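Local coordinates for protein cytosolic malate dehydrogenase (Trichomonas vaginalis, PDB 4UUO) that probably catalyses the NAD-dependent interconversion of malate and oxaloacetate, at residues 193-198 with 302-307; 118-123 with 142-147. All coordinates share one frame; numbering follows the deposited sequence.

Interaction 1. Residues 193-198 with 302-307; sequences TTHATV and LELNDW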
loop_
_atom_site.group_PDB
_atom_site.type_symbol
_atom_site.label_atom_id
_atom_site.label_comp_id
_atom_site.label_asym_id
_atom_site.label_seq_id
_atom_site.Cartn_x
_atom_site.Cartn_y
_atom_site.Cartn_z
ATOM N N THR A 193 26.716 -10.813 -6.891
ATOM C CA THR A 193 25.993 -11.857 -7.605
ATOM C C THR A 193 26.859 -13.070 -7.870
ATOM O O THR A 193 26.632 -13.792 -8.838
ATOM C CB THR A 193 25.464 -11.350 -8.958
ATOM O OG1 THR A 193 26.438 -10.485 -9.556
ATOM C CG2 THR A 193 24.165 -10.592 -8.774
ATOM N N THR A 194 27.853 -13.294 -7.019
ATOM C CA THR A 194 28.804 -14.380 -7.247
ATOM C C THR A 194 28.455 -15.628 -6.442
ATOM O O THR A 194 29.095 -16.666 -6.581
ATOM C CB THR A 194 30.229 -13.938 -6.907
ATOM O OG1 THR A 194 30.326 -13.668 -5.504
ATOM C CG2 THR A 194 30.576 -12.680 -7.681
ATOM N N HIS A 195 27.433 -15.516 -5.604
ATOM C CA HIS A 195 26.944 -16.649 -4.831
ATOM C C HIS A 195 25.508 -16.969 -5.220
ATOM O O HIS A 195 24.900 -17.892 -4.681
ATOM C CB HIS A 195 27.016 -16.359 -3.333
ATOM C CG HIS A 195 28.080 -15.378 -2.957
ATOM N ND1 HIS A 195 29.396 -15.743 -2.759
ATOM C CD2 HIS A 195 28.022 -14.043 -2.736
ATOM C CE1 HIS A 195 30.100 -14.674 -2.436
ATOM N NE2 HIS A 195 29.290 -13.629 -2.415
ATOM N N ALA A 196 24.975 -16.196 -6.161
ATOM C CA ALA A 196 23.564 -16.279 -6.522
ATOM C C ALA A 196 23.239 -17.508 -7.374
ATOM O O ALA A 196 24.063 -17.969 -8.173
ATOM C CB ALA A 196 23.139 -15.011 -7.243
ATOM N N THR A 197 22.028 -18.030 -7.185
ATOM C CA THR A 197 21.537 -19.188 -7.929
ATOM C C THR A 197 20.140 -18.918 -8.499
ATOM O O THR A 197 19.466 -17.977 -8.082
ATOM C CB THR A 197 21.491 -20.458 -7.046
ATOM O OG1 THR A 197 20.577 -20.263 -5.958
ATOM C CG2 THR A 197 22.869 -20.770 -6.490
ATOM N N VAL A 198 19.718 -19.743 -9.455
ATOM C CA VAL A 198 18.402 -19.608 -10.077
ATOM C C VAL A 198 17.838 -20.979 -10.451
ATOM O O VAL A 198 18.526 -21.802 -11.054
ATOM C CB VAL A 198 18.455 -18.697 -11.334
ATOM C CG1 VAL A 198 19.568 -19.124 -12.273
ATOM C CG2 VAL A 198 17.105 -18.677 -12.056
ATOM N N LEU A 302 32.670 -17.090 2.668
ATOM C CA LEU A 302 32.372 -16.920 1.247
ATOM C C LEU A 302 33.629 -16.600 0.440
ATOM O O LEU A 302 34.608 -16.075 0.975
ATOM C CB LEU A 302 31.324 -15.814 1.035
ATOM C CG LEU A 302 29.862 -16.087 1.414
ATOM C CD1 LEU A 302 29.003 -14.850 1.201
ATOM C CD2 LEU A 302 29.305 -17.249 0.624
ATOM N N GLU A 303 33.590 -16.925 -0.849
ATOM C CA GLU A 303 34.682 -16.609 -1.761
ATOM C C GLU A 303 34.429 -15.279 -2.465
ATOM O O GLU A 303 33.538 -15.170 -3.314
ATOM C CB GLU A 303 34.867 -17.726 -2.794
ATOM C CG GLU A 303 35.191 -19.089 -2.202
ATOM C CD GLU A 303 36.571 -19.146 -1.578
ATOM O OE1 GLU A 303 37.430 -18.316 -1.947
ATOM O OE2 GLU A 303 36.796 -20.022 -0.717
ATOM N N LEU A 304 35.213 -14.268 -2.106
ATOM C CA LEU A 304 35.073 -12.949 -2.706
ATOM C C LEU A 304 36.165 -12.708 -3.739
ATOM O O LEU A 304 37.347 -12.860 -3.445
ATOM C CB LEU A 304 35.121 -11.857 -1.636
ATOM C CG LEU A 304 34.147 -11.977 -0.462
ATOM C CD1 LEU A 304 34.233 -10.738 0.401
ATOM C CD2 LEU A 304 32.719 -12.200 -0.941
ATOM N N ASN A 305 35.767 -12.334 -4.948
ATOM C CA ASN A 305 36.731 -12.020 -5.993
ATOM C C ASN A 305 37.317 -10.621 -5.809
ATOM O O ASN A 305 36.937 -9.892 -4.891
ATOM C CB ASN A 305 36.089 -12.155 -7.379
ATOM C CG ASN A 305 34.692 -11.564 -7.436
ATOM O OD1 ASN A 305 34.517 -10.380 -7.720
ATOM N ND2 ASN A 305 33.691 -12.391 -7.169
ATOM N N ASP A 306 38.245 -10.256 -6.685
ATOM C CA ASP A 306 38.951 -8.984 -6.578
ATOM C C ASP A 306 38.016 -7.800 -6.792
ATOM O O ASP A 306 38.311 -6.684 -6.363
ATOM C CB ASP A 306 40.109 -8.928 -7.580
ATOM C CG ASP A 306 41.198 -9.951 -7.280
ATOM O OD1 ASP A 306 40.912 -10.946 -6.580
ATOM O OD2 ASP A 306 42.342 -9.762 -7.751
ATOM N N TRP A 307 36.892 -8.040 -7.462
ATOM C CA TRP A 307 35.895 -6.995 -7.645
ATOM C C TRP A 307 35.165 -6.744 -6.332
ATOM O O TRP A 307 35.101 -5.610 -5.861
ATOM C CB TRP A 307 34.899 -7.361 -8.749
ATOM C CG TRP A 307 33.881 -6.281 -9.020
ATOM C CD1 TRP A 307 34.080 -5.124 -9.724
ATOM C CD2 TRP A 307 32.509 -6.259 -8.593
ATOM N NE1 TRP A 307 32.919 -4.386 -9.760
ATOM C CE2 TRP A 307 31.942 -5.058 -9.075
ATOM C CE3 TRP A 307 31.708 -7.136 -7.852
ATOM C CZ2 TRP A 307 30.608 -4.714 -8.840
ATOM C CZ3 TRP A 307 30.384 -6.789 -7.620
ATOM C CH2 TRP A 307 29.848 -5.590 -8.113
#

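Interaction 2. Residues 118-123 with 142-147; sequences AKPTVK and APKLQN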
loop_
_atom_site.group_PDB
_atom_site.type_symbol
_atom_site.label_atom_id
_atom_site.label_comp_id
_atom_site.label_asym_id
_atom_site.label_seq_id
_atom_site.Cartn_x
_atom_site.Cartn_y
_atom_site.Cartn_z
ATOM N N ALA A 118 11.594 2.868 24.765
ATOM C CA ALA A 118 11.297 1.611 24.080
ATOM C C ALA A 118 11.711 0.415 24.924
ATOM O O ALA A 118 12.451 0.553 25.903
ATOM C CB ALA A 118 11.984 1.558 22.714
ATOM N N LYS A 119 11.217 -0.758 24.539
ATOM C CA LYS A 119 11.617 -2.008 25.168
ATOM C C LYS A 119 13.111 -2.238 24.953
ATOM O O LYS A 119 13.666 -1.814 23.943
ATOM C CB LYS A 119 10.807 -3.182 24.609
ATOM C CG LYS A 119 9.369 -3.252 25.099
ATOM C CD LYS A 119 8.830 -4.677 24.981
ATOM C CE LYS A 119 7.396 -4.797 25.483
ATOM N NZ LYS A 119 6.428 -4.043 24.632
ATOM N N PRO A 120 13.770 -2.909 25.907
ATOM C CA PRO A 120 15.203 -3.205 25.768
ATOM C C PRO A 120 15.463 -4.180 24.629
ATOM O O PRO A 120 16.594 -4.333 24.162
ATOM C CB PRO A 120 15.568 -3.836 27.117
ATOM C CG PRO A 120 14.480 -3.403 28.054
ATOM C CD PRO A 120 13.244 -3.337 27.212
ATOM N N THR A 121 14.392 -4.821 24.183
ATOM C CA THR A 121 14.462 -5.912 23.229
ATOM C C THR A 121 13.960 -5.458 21.853
ATOM O O THR A 121 13.702 -6.275 20.967
ATOM C CB THR A 121 13.643 -7.109 23.747
ATOM O OG1 THR A 121 13.832 -8.241 22.892
ATOM C CG2 THR A 121 12.165 -6.745 23.822
ATOM N N VAL A 122 13.847 -4.141 21.689
ATOM C CA VAL A 122 13.314 -3.529 20.473
ATOM C C VAL A 122 14.207 -3.789 19.255
ATOM O O VAL A 122 15.420 -3.979 19.386
ATOM C CB VAL A 122 13.129 -1.991 20.666
ATOM C CG1 VAL A 122 14.479 -1.289 20.805
ATOM C CG2 VAL A 122 12.313 -1.374 19.527
ATOM N N LYS A 123 13.598 -3.815 18.071
ATOM C CA LYS A 123 14.349 -3.923 16.827
ATOM C C LYS A 123 14.173 -2.667 15.976
ATOM O O LYS A 123 13.065 -2.319 15.566
ATOM C CB LYS A 123 13.933 -5.178 16.053
ATOM C CG LYS A 123 14.685 -6.417 16.525
ATOM C CD LYS A 123 14.208 -7.710 15.883
ATOM C CE LYS A 123 15.043 -8.877 16.407
ATOM N NZ LYS A 123 14.656 -10.193 15.827
ATOM N N ALA A 142 22.221 5.488 22.628
ATOM C CA ALA A 142 21.503 4.528 23.458
ATOM C C ALA A 142 22.456 3.600 24.209
ATOM O O ALA A 142 22.831 2.548 23.689
ATOM C CB ALA A 142 20.547 3.717 22.601
ATOM N N PRO A 143 22.842 3.979 25.442
ATOM C CA PRO A 143 23.833 3.229 26.233
ATOM C C PRO A 143 23.325 1.887 26.777
ATOM O O PRO A 143 24.138 1.006 27.067
ATOM C CB PRO A 143 24.157 4.183 27.402
ATOM C CG PRO A 143 23.598 5.516 27.015
ATOM C CD PRO A 143 22.428 5.218 26.120
ATOM N N LYS A 144 22.011 1.745 26.924
ATOM C CA LYS A 144 21.422 0.533 27.486
ATOM C C LYS A 144 21.284 -0.549 26.419
ATOM O O LYS A 144 21.358 -1.742 26.717
ATOM C CB LYS A 144 20.059 0.852 28.113
ATOM C CG LYS A 144 19.331 -0.330 28.731
ATOM C CD LYS A 144 17.946 0.070 29.231
ATOM C CE LYS A 144 17.255 -1.095 29.933
ATOM N NZ LYS A 144 15.864 -0.762 30.355
ATOM N N LEU A 145 21.101 -0.123 25.172
ATOM C CA LEU A 145 20.856 -1.040 24.064
ATOM C C LEU A 145 22.135 -1.671 23.518
ATOM O O LEU A 145 23.140 -0.988 23.333
ATOM C CB LEU A 145 20.123 -0.310 22.938
ATOM C CG LEU A 145 18.706 0.165 23.258
ATOM C CD1 LEU A 145 18.084 0.828 22.048
ATOM C CD2 LEU A 145 17.850 -0.996 23.722
ATOM N N GLN A 146 22.093 -2.976 23.261
ATOM C CA GLN A 146 23.190 -3.654 22.577
ATOM C C GLN A 146 23.114 -3.340 21.094
ATOM O O GLN A 146 22.338 -2.476 20.684
ATOM C CB GLN A 146 23.148 -5.167 22.799
ATOM C CG GLN A 146 23.626 -5.621 24.171
ATOM C CD GLN A 146 22.539 -5.527 25.216
ATOM O OE1 GLN A 146 21.389 -5.222 24.900
ATOM N NE2 GLN A 146 22.894 -5.792 26.469
ATOM N N ASN A 147 23.899 -4.040 20.281
ATOM C CA ASN A 147 23.894 -3.745 18.852
ATOM C C ASN A 147 23.034 -4.719 18.050
ATOM O O ASN A 147 22.925 -4.608 16.828
ATOM C CB ASN A 147 25.327 -3.693 18.301
ATOM C CG ASN A 147 26.087 -4.979 18.489
ATOM O OD1 ASN A 147 25.535 -5.991 18.911
ATOM N ND2 ASN A 147 27.377 -4.947 18.161
HETATM O O HOH W 1 19.069 -3.025 25.991
#

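Interaction 1. Residues 193-198 with 302-307
Between His195 and Leu302 the CA atoms stand 8.2 Å apart, and between Thr194 and Leu304 7.9 Å, so the two loops meet through side chains without backbone pairing. The imidazole of His195 is the centre of the contact. Over one face lies Leu302, whose CD1 sits 3.9 Å from the ring centroid and 14° off the ring normal, a CH-pi contact. On the opposite face is the hydroxyl OG1 of its own neighbour Thr194, while CD2 of Leu304 reaches the edge in plane, 3.9 Å from His195 CE1. A flat ring suits this place because leucine methyls can pack on its face and at its edge while NE2 still makes a hydrogen bond to Asp192, which also binds the hydroxyl of Thr194. The nearby carboxylate, using one oxygen for each, may favour a protonated imidazole.

Thr194 and Asn305 meet tip to tip, CG2 of the threonine against ND2 of the asparagine. Asn305 is the N-cap of helix 306-329: chi1 of 43° turns CG back toward the helix start, and the short amide offers OD1 to the first-turn N-H groups, weakly to Trp307 N and also to Val308 N. Glu217 of helix 213-235 touches both Thr194 and Asn305, Trp182 of strand 176-182 touches Leu304, and strand 197-198 continues from the first loop into the antiparallel sheet beside strand 176-182.

Interaction 2. Residues 118-123 with 142-147
Van der Waals packing of Leu145 on the turn at Pro120 joins these two loops, whose CA atoms come to 6.3 Å at that pair. CD2 of Leu145 lies 3.6 Å from Pro120 O and 4.0 Å from Pro120 CA, so this methyl packs on the backbone of the turn rather than on its side chains. CD1, the other branch, faces CG1 of Val122 at 4.4 Å, a looser apolar contact. Branched apolar side chains fill these buried positions without adding a polar group to satisfy; Leu145 also rests on Trp150.

Both loops belong to the Rossmann-type NAD-binding domain, each following a helix and leading toward the next parallel strand, 123-126 or 150-152. In the first, a type I beta turn from Lys119 to Val122 is closed by the bond from Val122 N to Lys119 O, and proline, with its fixed phi, fits the turn's second position.

On the solvent-exposed side the long aliphatic chain of Lys144 runs side by side with the Pro120 ring, pointing the same way. CG is anti to the backbone N (chi1 180°) and the chain stays extended beyond, with NZ 3.8 Å from Pro120 CG.

The polar link is a water 2.7 Å from Lys144 O and 3.3 Å from Pro120 O, the second link weak; with more acceptors around it than protons, it need not serve both at once. Asn149 ND2 also bonds to Pro120 O and Val122 O.

In the fold
From the N terminus the chain first builds the parallel sheet of the NAD-binding domain, and interaction 2 is the earlier contact: it closes a short loop of 18 residues holding strand 123-126 and helix 131-139, and joins successive helix-to-strand connections at one end of that sheet. The chain then passes through strand 150-152 into the C-terminal domain, where interaction 1 closes a far longer loop of 103 residues, bringing the start of helix 306-329 back to the connection between strands 190-192 and 197-198. The two loops neither nest nor cross but follow in series. Their centres lie about 34 Å apart, and each contact has both its segments in one domain.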